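Local coordinates for protein oligopeptide ABC transporter OppAIV (Borrelia burgdorferi B31, PDB 4GL8) that probably binds oligopeptides outside the inner membrane and delivers them to an ABC transporter for uptake, at residues K170-D175 with Y431-T436; N252-D257 with S501-N506; F311-K316 with V493-T498. All coordinates share one frame; numbering follows the deposited sequence.

Interaction 1 of 3, residues K170-D175 with Y431-T436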
loop_
_atom_site.group_PDB
_atom_site.type_symbol
_atom_site.label_atom_id
_atom_site.label_comp_id
_atom_site.label_asym_id
_atom_site.label_seq_id
_atom_site.Cartn_x
_atom_site.Cartn_y
_atom_site.Cartn_z
ATOM N N LYS A 170 -11.186 17.450 -4.456
ATOM C CA LYS A 170 -10.096 16.712 -3.878
ATOM C C LYS A 170 -8.870 16.941 -4.731
ATOM O O LYS A 170 -8.760 16.334 -5.794
ATOM C CB LYS A 170 -10.410 15.229 -3.865
ATOM C CG LYS A 170 -11.380 14.832 -2.780
ATOM C CD LYS A 170 -11.678 13.355 -2.844
ATOM C CE LYS A 170 -12.325 12.840 -1.567
ATOM N NZ LYS A 170 -13.498 13.655 -1.200
ATOM N N PRO A 171 -7.925 17.767 -4.241
ATOM C CA PRO A 171 -6.698 18.106 -4.962
ATOM C C PRO A 171 -5.812 16.907 -5.241
ATOM O O PRO A 171 -5.066 16.928 -6.210
ATOM C CB PRO A 171 -5.975 19.088 -4.015
ATOM C CG PRO A 171 -7.039 19.581 -3.077
ATOM C CD PRO A 171 -7.946 18.398 -2.899
ATOM N N TYR A 172 -5.903 15.872 -4.412
ATOM C CA TYR A 172 -5.146 14.637 -4.648
ATOM C C TYR A 172 -5.874 13.582 -5.500
ATOM O O TYR A 172 -5.380 12.481 -5.688
ATOM C CB TYR A 172 -4.746 14.010 -3.303
ATOM C CG TYR A 172 -5.874 13.926 -2.325
ATOM C CD1 TYR A 172 -6.115 14.963 -1.446
ATOM C CD2 TYR A 172 -6.727 12.828 -2.303
ATOM C CE1 TYR A 172 -7.168 14.909 -0.550
ATOM C CE2 TYR A 172 -7.769 12.753 -1.393
ATOM C CZ TYR A 172 -7.979 13.808 -0.520
ATOM O OH TYR A 172 -9.018 13.780 0.366
ATOM N N PHE A 173 -7.057 13.877 -6.013
ATOM C CA PHE A 173 -7.738 12.892 -6.898
ATOM C C PHE A 173 -6.876 12.385 -8.085
ATOM O O PHE A 173 -6.778 11.172 -8.348
ATOM C CB PHE A 173 -9.034 13.474 -7.436
ATOM C CG PHE A 173 -9.769 12.551 -8.354
ATOM C CD1 PHE A 173 -10.213 11.319 -7.900
ATOM C CD2 PHE A 173 -10.006 12.905 -9.674
ATOM C CE1 PHE A 173 -10.889 10.458 -8.740
ATOM C CE2 PHE A 173 -10.682 12.046 -10.522
ATOM C CZ PHE A 173 -11.131 10.820 -10.040
ATOM N N LEU A 174 -6.256 13.282 -8.826
ATOM C CA LEU A 174 -5.422 12.829 -9.940
ATOM C C LEU A 174 -4.363 11.793 -9.497
ATOM O O LEU A 174 -4.155 10.771 -10.150
ATOM C CB LEU A 174 -4.762 14.018 -10.671
ATOM C CG LEU A 174 -5.709 15.055 -11.291
ATOM C CD1 LEU A 174 -5.002 16.328 -11.749
ATOM C CD2 LEU A 174 -6.451 14.432 -12.470
ATOM N N ASP A 175 -3.706 12.037 -8.377
ATOM C CA ASP A 175 -2.632 11.150 -7.950
ATOM C C ASP A 175 -3.208 9.777 -7.537
ATOM O O ASP A 175 -2.581 8.741 -7.685
ATOM C CB ASP A 175 -1.854 11.804 -6.812
ATOM C CG ASP A 175 -0.596 11.080 -6.517
ATOM O OD1 ASP A 175 0.275 11.026 -7.404
ATOM O OD2 ASP A 175 -0.487 10.537 -5.412
ATOM N N TYR A 431 -1.719 7.508 -2.209
ATOM C CA TYR A 431 -1.741 8.794 -2.897
ATOM C C TYR A 431 -1.086 9.843 -2.021
ATOM O O TYR A 431 -0.905 9.617 -0.841
ATOM C CB TYR A 431 -3.181 9.199 -3.308
ATOM C CG TYR A 431 -4.228 9.179 -2.202
ATOM C CD1 TYR A 431 -5.018 8.064 -1.972
ATOM C CD2 TYR A 431 -4.439 10.290 -1.412
ATOM C CE1 TYR A 431 -5.974 8.069 -0.972
ATOM C CE2 TYR A 431 -5.390 10.300 -0.392
ATOM C CZ TYR A 431 -6.144 9.189 -0.170
ATOM O OH TYR A 431 -7.070 9.228 0.853
ATOM N N ALA A 432 -0.746 10.994 -2.602
ATOM C CA ALA A 432 0.121 11.981 -1.962
ATOM C C ALA A 432 -0.654 12.932 -1.024
ATOM O O ALA A 432 -0.709 14.119 -1.247
ATOM C CB ALA A 432 0.838 12.777 -3.044
ATOM N N ASP A 433 -1.280 12.399 0.013
ATOM C CA ASP A 433 -2.019 13.223 0.991
ATOM C C ASP A 433 -2.163 12.414 2.283
ATOM O O ASP A 433 -2.401 11.212 2.228
ATOM C CB ASP A 433 -3.380 13.630 0.422
ATOM C CG ASP A 433 -4.190 14.497 1.381
ATOM O OD1 ASP A 433 -4.155 15.732 1.221
ATOM O OD2 ASP A 433 -4.861 13.941 2.299
ATOM N N PRO A 434 -1.996 13.050 3.446
ATOM C CA PRO A 434 -2.124 12.323 4.694
ATOM C C PRO A 434 -3.431 11.505 4.846
ATOM O O PRO A 434 -3.460 10.561 5.628
ATOM C CB PRO A 434 -2.059 13.435 5.732
ATOM C CG PRO A 434 -2.514 14.653 4.996
ATOM C CD PRO A 434 -1.844 14.491 3.684
ATOM N N MET A 435 -4.485 11.824 4.106
ATOM C CA MET A 435 -5.723 11.054 4.228
ATOM C C MET A 435 -5.578 9.553 3.925
ATOM O O MET A 435 -6.357 8.752 4.462
ATOM C CB MET A 435 -6.858 11.654 3.389
ATOM C CG MET A 435 -8.242 11.028 3.594
ATOM S SD MET A 435 -8.961 11.066 5.277
ATOM C CE MET A 435 -9.058 12.804 5.557
ATOM N N THR A 436 -4.607 9.161 3.094
ATOM C CA THR A 436 -4.454 7.755 2.768
ATOM C C THR A 436 -4.137 6.984 4.052
ATOM O O THR A 436 -4.635 5.880 4.258
ATOM C CB THR A 436 -3.398 7.481 1.678
ATOM O OG1 THR A 436 -3.409 6.079 1.378
ATOM C CG2 THR A 436 -2.031 7.855 2.137
#
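Y172 and Y431 meet ring to ring. Their planes are almost parallel, 7° apart, but the rings are displaced, so they barely overlap. The centroids of the Y172 and Y431 rings lie 5.0 Å apart, and the touch runs from CD2 of Y172 to CE2 of Y431 at 3.4 Å. Y172 has CG between its backbone N and carbonyl carbon (chi1 48°), which brings the ring round to Y431. Y172 CD1 also lies 3.4 Å from D433 OD1.

Beside the rings, D175 OD2 accepts from the backbone N of A432 at 2.9 Å. The bond is bent, 131° at the hydrogen, and comes from the anti side and somewhat out of the carboxylate plane. D175 OD1 makes a salt bridge to R519. The setting is two turns, each leading into a short helix. K170 to F173 form a type I beta turn before helix 173-176. A432 centres an inverse gamma turn after strand 422-428, and D433 OD2 caps the following helix through M435 N (2.8 Å). D433 OD2 also pairs with R474 of helix 471-489, and Y172 touches the same arginine. T436 CB lies over one face of the Y431 ring, toward its rim.

Interaction 2 of 3, residues N252-D257 with S501-N506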
loop_
_atom_site.group_PDB
_atom_site.type_symbol
_atom_site.label_atom_id
_atom_site.label_comp_id
_atom_site.label_asym_id
_atom_site.label_seq_id
_atom_site.Cartn_x
_atom_site.Cartn_y
_atom_site.Cartn_z
ATOM N N ASN A 252 22.124 -14.572 -2.137
ATOM C CA ASN A 252 23.107 -15.488 -2.718
ATOM C C ASN A 252 22.920 -15.598 -4.221
ATOM O O ASN A 252 23.883 -15.673 -4.972
ATOM C CB ASN A 252 23.023 -16.868 -2.060
ATOM C CG ASN A 252 23.640 -16.899 -0.662
ATOM O OD1 ASN A 252 24.544 -16.117 -0.330
ATOM N ND2 ASN A 252 23.171 -17.841 0.164
ATOM N N MET A 253 21.671 -15.574 -4.663
ATOM C CA MET A 253 21.385 -15.532 -6.094
ATOM C C MET A 253 21.895 -14.252 -6.755
ATOM O O MET A 253 22.336 -14.290 -7.897
ATOM C CB MET A 253 19.890 -15.666 -6.354
ATOM C CG MET A 253 19.405 -17.093 -6.208
ATOM S SD MET A 253 17.613 -17.149 -6.166
ATOM C CE MET A 253 17.169 -16.880 -7.886
ATOM N N TYR A 254 21.815 -13.135 -6.035
ATOM C CA TYR A 254 22.240 -11.859 -6.548
ATOM C C TYR A 254 23.786 -11.789 -6.645
ATOM O O TYR A 254 24.328 -11.280 -7.624
ATOM C CB TYR A 254 21.666 -10.744 -5.664
ATOM C CG TYR A 254 22.100 -9.362 -6.086
ATOM C CD1 TYR A 254 21.359 -8.642 -7.009
ATOM C CD2 TYR A 254 23.262 -8.789 -5.588
ATOM C CE1 TYR A 254 21.741 -7.382 -7.411
ATOM C CE2 TYR A 254 23.667 -7.520 -6.000
ATOM C CZ TYR A 254 22.912 -6.827 -6.921
ATOM O OH TYR A 254 23.282 -5.572 -7.359
ATOM N N LEU A 255 24.479 -12.334 -5.641
ATOM C CA LEU A 255 25.944 -12.416 -5.632
ATOM C C LEU A 255 26.490 -13.372 -6.671
ATOM O O LEU A 255 27.628 -13.220 -7.073
ATOM C CB LEU A 255 26.487 -12.872 -4.278
ATOM C CG LEU A 255 26.521 -11.885 -3.121
ATOM C CD1 LEU A 255 27.129 -12.575 -1.899
ATOM C CD2 LEU A 255 27.320 -10.641 -3.476
ATOM N N ASN A 256 25.684 -14.344 -7.096
ATOM C CA ASN A 256 26.073 -15.304 -8.146
ATOM C C ASN A 256 25.463 -14.950 -9.512
ATOM O O ASN A 256 25.315 -15.817 -10.373
ATOM C CB ASN A 256 25.651 -16.730 -7.723
ATOM C CG ASN A 256 26.295 -17.838 -8.578
ATOM O OD1 ASN A 256 27.491 -17.834 -8.869
ATOM N ND2 ASN A 256 25.485 -18.802 -8.963
ATOM N N ASP A 257 25.098 -13.682 -9.698
ATOM C CA ASP A 257 24.674 -13.163 -11.007
ATOM C C ASP A 257 23.364 -13.786 -11.510
ATOM O O ASP A 257 23.180 -13.908 -12.717
ATOM C CB ASP A 257 25.812 -13.373 -12.048
ATOM C CG ASP A 257 25.718 -12.423 -13.281
ATOM O OD1 ASP A 257 25.073 -11.344 -13.216
ATOM O OD2 ASP A 257 26.333 -12.765 -14.326
ATOM N N SER A 501 15.200 -0.531 1.358
ATOM C CA SER A 501 16.542 -0.820 0.865
ATOM C C SER A 501 16.435 -1.574 -0.459
ATOM O O SER A 501 15.483 -2.306 -0.670
ATOM C CB SER A 501 17.288 -1.666 1.899
ATOM O OG SER A 501 17.844 -0.861 2.927
ATOM N N TYR A 502 17.379 -1.356 -1.372
ATOM C CA TYR A 502 17.361 -2.057 -2.669
ATOM C C TYR A 502 18.759 -2.408 -3.139
ATOM O O TYR A 502 19.728 -1.674 -2.838
ATOM C CB TYR A 502 16.722 -1.196 -3.766
ATOM C CG TYR A 502 15.444 -0.506 -3.390
ATOM C CD1 TYR A 502 14.203 -0.980 -3.854
ATOM C CD2 TYR A 502 15.462 0.637 -2.591
ATOM C CE1 TYR A 502 13.032 -0.347 -3.512
ATOM C CE2 TYR A 502 14.289 1.276 -2.244
ATOM C CZ TYR A 502 13.077 0.784 -2.705
ATOM O OH TYR A 502 11.911 1.428 -2.363
ATOM N N LEU A 503 18.858 -3.518 -3.877
ATOM C CA LEU A 503 20.059 -3.837 -4.652
ATOM C C LEU A 503 19.648 -3.855 -6.104
ATOM O O LEU A 503 18.630 -4.442 -6.453
ATOM C CB LEU A 503 20.666 -5.198 -4.262
ATOM C CG LEU A 503 21.220 -5.295 -2.833
ATOM C CD1 LEU A 503 21.430 -6.750 -2.430
ATOM C CD2 LEU A 503 22.518 -4.520 -2.695
ATOM N N PHE A 504 20.459 -3.236 -6.953
ATOM C CA PHE A 504 20.169 -3.107 -8.387
ATOM C C PHE A 504 21.508 -3.043 -9.117
ATOM O O PHE A 504 22.374 -2.257 -8.759
ATOM C CB PHE A 504 19.333 -1.846 -8.606
ATOM C CG PHE A 504 19.066 -1.503 -10.047
ATOM C CD1 PHE A 504 18.027 -2.115 -10.751
ATOM C CD2 PHE A 504 19.787 -0.510 -10.672
ATOM C CE1 PHE A 504 17.760 -1.769 -12.071
ATOM C CE2 PHE A 504 19.531 -0.164 -11.997
ATOM C CZ PHE A 504 18.513 -0.791 -12.698
ATOM N N ARG A 505 21.657 -3.894 -10.126
ATOM C CA ARG A 505 22.888 -4.031 -10.891
ATOM C C ARG A 505 23.059 -2.857 -11.860
ATOM O O ARG A 505 22.793 -2.972 -13.069
ATOM C CB ARG A 505 22.880 -5.382 -11.628
ATOM C CG ARG A 505 23.085 -6.588 -10.698
ATOM C CD ARG A 505 24.514 -6.675 -10.154
ATOM N NE ARG A 505 25.536 -6.689 -11.221
ATOM C CZ ARG A 505 25.937 -7.767 -11.905
ATOM N NH1 ARG A 505 25.445 -8.987 -11.665
ATOM N NH2 ARG A 505 26.825 -7.622 -12.868
ATOM N N ASN A 506 23.471 -1.712 -11.298
ATOM C CA ASN A 506 23.646 -0.486 -12.077
ATOM C C ASN A 506 24.862 -0.514 -13.020
ATOM O O ASN A 506 25.001 0.373 -13.847
ATOM C CB ASN A 506 23.655 0.773 -11.181
ATOM C CG ASN A 506 24.672 0.699 -10.043
ATOM O OD1 ASN A 506 25.686 0.017 -10.148
ATOM N ND2 ASN A 506 24.391 1.393 -8.947
HETATM O O HOH W 1 23.619 -9.841 -9.659
#
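Y254 and L503 are the residues of closest backbone approach, with CA atoms 8.5 Å apart. The distance is spanned by side chains. Segment 252-257 holds the last turn of helix 247-255 and the two residues after it. The other is the end of strand 492-504, which passes into an inverse gamma turn centred on R505.

Y254 carries its CG anti to the backbone N (chi1 178°), and the ring reaches over to the strand. L503 CB sits over one face of the Y254 ring, 4.1 Å from its centroid and 21° off its normal, a CH-pi contact. A water lies over the opposite face, toward the rim. R505 comes in at the phenol end, with its CD 3.2 Å from Y254 OH. The hydroxyl has its polar partner in D279.

The R505 chain bends at chi2 and chi3, which turns its guanidinium back toward the helix end. R505 NH1 forms a salt bridge to D257 OD1 at 2.8 Å. The bond is not straight, and it meets the carboxylate from above its plane. The same NH1 donates to the water, which donates to Y254 O at 2.6 Å. NH2 of R505 pairs with D507.

D257 is the C-prime residue, with positive phi, of a Schellman motif: D257 N bonds to Y254 O, and E258 N to M253 O. The contact thus fastens a Schellman helix end to the tip of a strand that pairs with strand 261-263.

Interaction 3 of 3, residues F311-K316 with V493-T498; sequences FAIDRK and VFLNIT
R315 reaches the strand with a long, straight side chain. CG is anti to the carbonyl carbon (chi1 -74°), and the chain stays extended from CG to NE. A turn at chi4 (79°) then sets the plane of the guanidinium. I313 has CG2 anti to its backbone N, which directs that methyl at L495.

The guanidinium meets F494 O edge-on, close to its own plane. R315 NE donates to F494 O at 2.8 Å. R315 NH2 donates to the same F494 O at 3.0 Å. The grip is side-on, through two nitrogens. The NE bond lies in the carbonyl plane, while the NH2 donor is tilted from it. Two donors from one group should limit its rotation. NH1 goes to the backbone oxygens of L348 and S310, so the charged group binds several main-chain carbonyls in a buried place.

Apolar side chains pack next to it. I313 CG2 lies 4.0 Å from L495 CD2, and the two side chains cross at about a right angle. I313 CG1 is 4.2 Å from V493 CG1. V493 CG1 is also 4.0 Å from R315 NH2. I313 is backed by I389 and W393 of helix 380-397.

D314 is the N-cap of helix 315-323, which makes R315 the first residue of that helix. The partner strand carries a classic beta bulge, in which L495 and N496 both face S289. A capped helix start thus meets a bulged strand.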
loop_
_atom_site.group_PDB
_atom_site.type_symbol
_atom_site.label_atom_id
_atom_site.label_comp_id
_atom_site.label_asym_id
_atom_site.label_seq_id
_atom_site.Cartn_x
_atom_site.Cartn_y
_atom_site.Cartn_z
ATOM N N PHE A 311 4.285 2.871 24.794
ATOM C CA PHE A 311 5.363 3.535 25.537
ATOM C C PHE A 311 6.503 2.594 25.967
ATOM O O PHE A 311 7.601 3.064 26.237
ATOM C CB PHE A 311 4.819 4.219 26.788
ATOM C CG PHE A 311 4.275 5.578 26.550
ATOM C CD1 PHE A 311 2.922 5.786 26.396
ATOM C CD2 PHE A 311 5.104 6.665 26.513
ATOM C CE1 PHE A 311 2.410 7.050 26.182
ATOM C CE2 PHE A 311 4.595 7.938 26.297
ATOM C CZ PHE A 311 3.243 8.126 26.140
ATOM N N ALA A 312 6.241 1.289 26.043
ATOM C CA ALA A 312 7.262 0.313 26.416
ATOM C C ALA A 312 8.257 -0.040 25.295
ATOM O O ALA A 312 9.213 -0.790 25.546
ATOM C CB ALA A 312 6.598 -0.950 26.916
ATOM N N ILE A 313 8.063 0.472 24.073
ATOM C CA ILE A 313 9.005 0.194 22.968
ATOM C C ILE A 313 10.042 1.303 22.774
ATOM O O ILE A 313 9.693 2.452 22.541
ATOM C CB ILE A 313 8.301 0.098 21.611
ATOM C CG1 ILE A 313 7.100 -0.890 21.618
ATOM C CG2 ILE A 313 9.308 -0.212 20.513
ATOM C CD1 ILE A 313 7.470 -2.315 21.871
ATOM N N ASP A 314 11.322 0.953 22.787
ATOM C CA ASP A 314 12.379 1.932 22.509
ATOM C C ASP A 314 12.537 2.095 20.980
ATOM O O ASP A 314 13.286 1.339 20.354
ATOM C CB ASP A 314 13.689 1.459 23.155
ATOM C CG ASP A 314 14.843 2.423 22.935
ATOM O OD1 ASP A 314 14.653 3.521 22.354
ATOM O OD2 ASP A 314 15.953 2.062 23.354
ATOM N N ARG A 315 11.845 3.087 20.410
ATOM C CA ARG A 315 11.766 3.296 18.962
ATOM C C ARG A 315 13.077 3.653 18.309
ATOM O O ARG A 315 13.346 3.195 17.206
ATOM C CB ARG A 315 10.753 4.410 18.626
ATOM C CG ARG A 315 9.309 3.962 18.795
ATOM C CD ARG A 315 8.322 5.117 18.862
ATOM N NE ARG A 315 6.952 4.612 19.008
ATOM C CZ ARG A 315 6.422 4.180 20.146
ATOM N NH1 ARG A 315 7.120 4.207 21.272
ATOM N NH2 ARG A 315 5.183 3.734 20.152
ATOM N N LYS A 316 13.859 4.503 18.957
ATOM C CA LYS A 316 15.180 4.893 18.457
ATOM C C LYS A 316 16.113 3.684 18.336
ATOM O O LYS A 316 16.817 3.529 17.335
ATOM C CB LYS A 316 15.829 5.951 19.351
ATOM N N VAL A 493 0.196 0.627 17.977
ATOM C CA VAL A 493 1.533 0.994 18.392
ATOM C C VAL A 493 2.257 1.477 17.146
ATOM O O VAL A 493 2.690 0.691 16.329
ATOM C CB VAL A 493 2.233 -0.207 19.026
ATOM C CG1 VAL A 493 3.641 0.150 19.450
ATOM C CG2 VAL A 493 1.409 -0.701 20.203
ATOM N N PHE A 494 2.319 2.788 16.973
ATOM C CA PHE A 494 2.983 3.388 15.829
ATOM C C PHE A 494 4.483 3.426 16.097
ATOM O O PHE A 494 4.928 3.879 17.163
ATOM C CB PHE A 494 2.443 4.799 15.583
ATOM C CG PHE A 494 0.979 4.828 15.260
ATOM C CD1 PHE A 494 0.540 4.530 13.994
ATOM C CD2 PHE A 494 0.042 5.137 16.232
ATOM C CE1 PHE A 494 -0.820 4.552 13.698
ATOM C CE2 PHE A 494 -1.310 5.177 15.947
ATOM C CZ PHE A 494 -1.751 4.863 14.684
ATOM N N LEU A 495 5.251 2.986 15.113
ATOM C CA LEU A 495 6.666 2.731 15.304
ATOM C C LEU A 495 7.619 3.614 14.504
ATOM O O LEU A 495 8.537 4.204 15.062
ATOM C CB LEU A 495 6.962 1.262 14.978
ATOM C CG LEU A 495 6.362 0.244 15.958
ATOM C CD1 LEU A 495 6.501 -1.161 15.421
ATOM C CD2 LEU A 495 7.032 0.337 17.300
ATOM N N ASN A 496 7.461 3.663 13.191
ATOM C CA ASN A 496 8.349 4.509 12.411
ATOM C C ASN A 496 7.802 4.802 11.038
ATOM O O ASN A 496 6.787 4.233 10.617
ATOM C CB ASN A 496 9.745 3.894 12.296
ATOM C CG ASN A 496 9.711 2.495 11.733
ATOM O OD1 ASN A 496 9.388 2.293 10.566
ATOM N ND2 ASN A 496 10.039 1.513 12.572
ATOM N N ILE A 497 8.456 5.752 10.386
ATOM C CA ILE A 497 8.233 6.053 8.999
ATOM C C ILE A 497 9.329 5.319 8.264
ATOM O O ILE A 497 10.519 5.559 8.498
ATOM C CB ILE A 497 8.389 7.550 8.697
ATOM C CG1 ILE A 497 7.532 8.402 9.650
ATOM C CG2 ILE A 497 8.117 7.791 7.212
ATOM C CD1 ILE A 497 6.024 8.177 9.568
ATOM N N THR A 498 8.935 4.465 7.340
ATOM C CA THR A 498 9.836 3.451 6.761
ATOM C C THR A 498 10.850 4.030 5.774
ATOM O O THR A 498 10.555 4.993 5.088
ATOM C CB THR A 498 8.974 2.387 6.041
ATOM O OG1 THR A 498 8.360 1.543 7.024
ATOM C CG2 THR A 498 9.796 1.561 5.054
#

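Interactions 2 and 3 share strand 492-504; their segments adjoin in sequence, but the centres of the two contacts lie about 30 Å apart. Interaction 1 touches neither; its nearest atoms are about 10 Å from interaction 3 and about 15 Å from interaction 2. In interaction 3 all touching residues are buried, and an arginine is spent on a main-chain carbonyl. Interaction 2 lies farthest from the centre of the chain. Its arginine instead forms a salt bridge to an exposed aspartate and a hydrogen bond to a water. Interaction 1 is closest to the centre and is mostly buried. It joins two turns through slid tyrosine rings and one carboxylate bond to a backbone N.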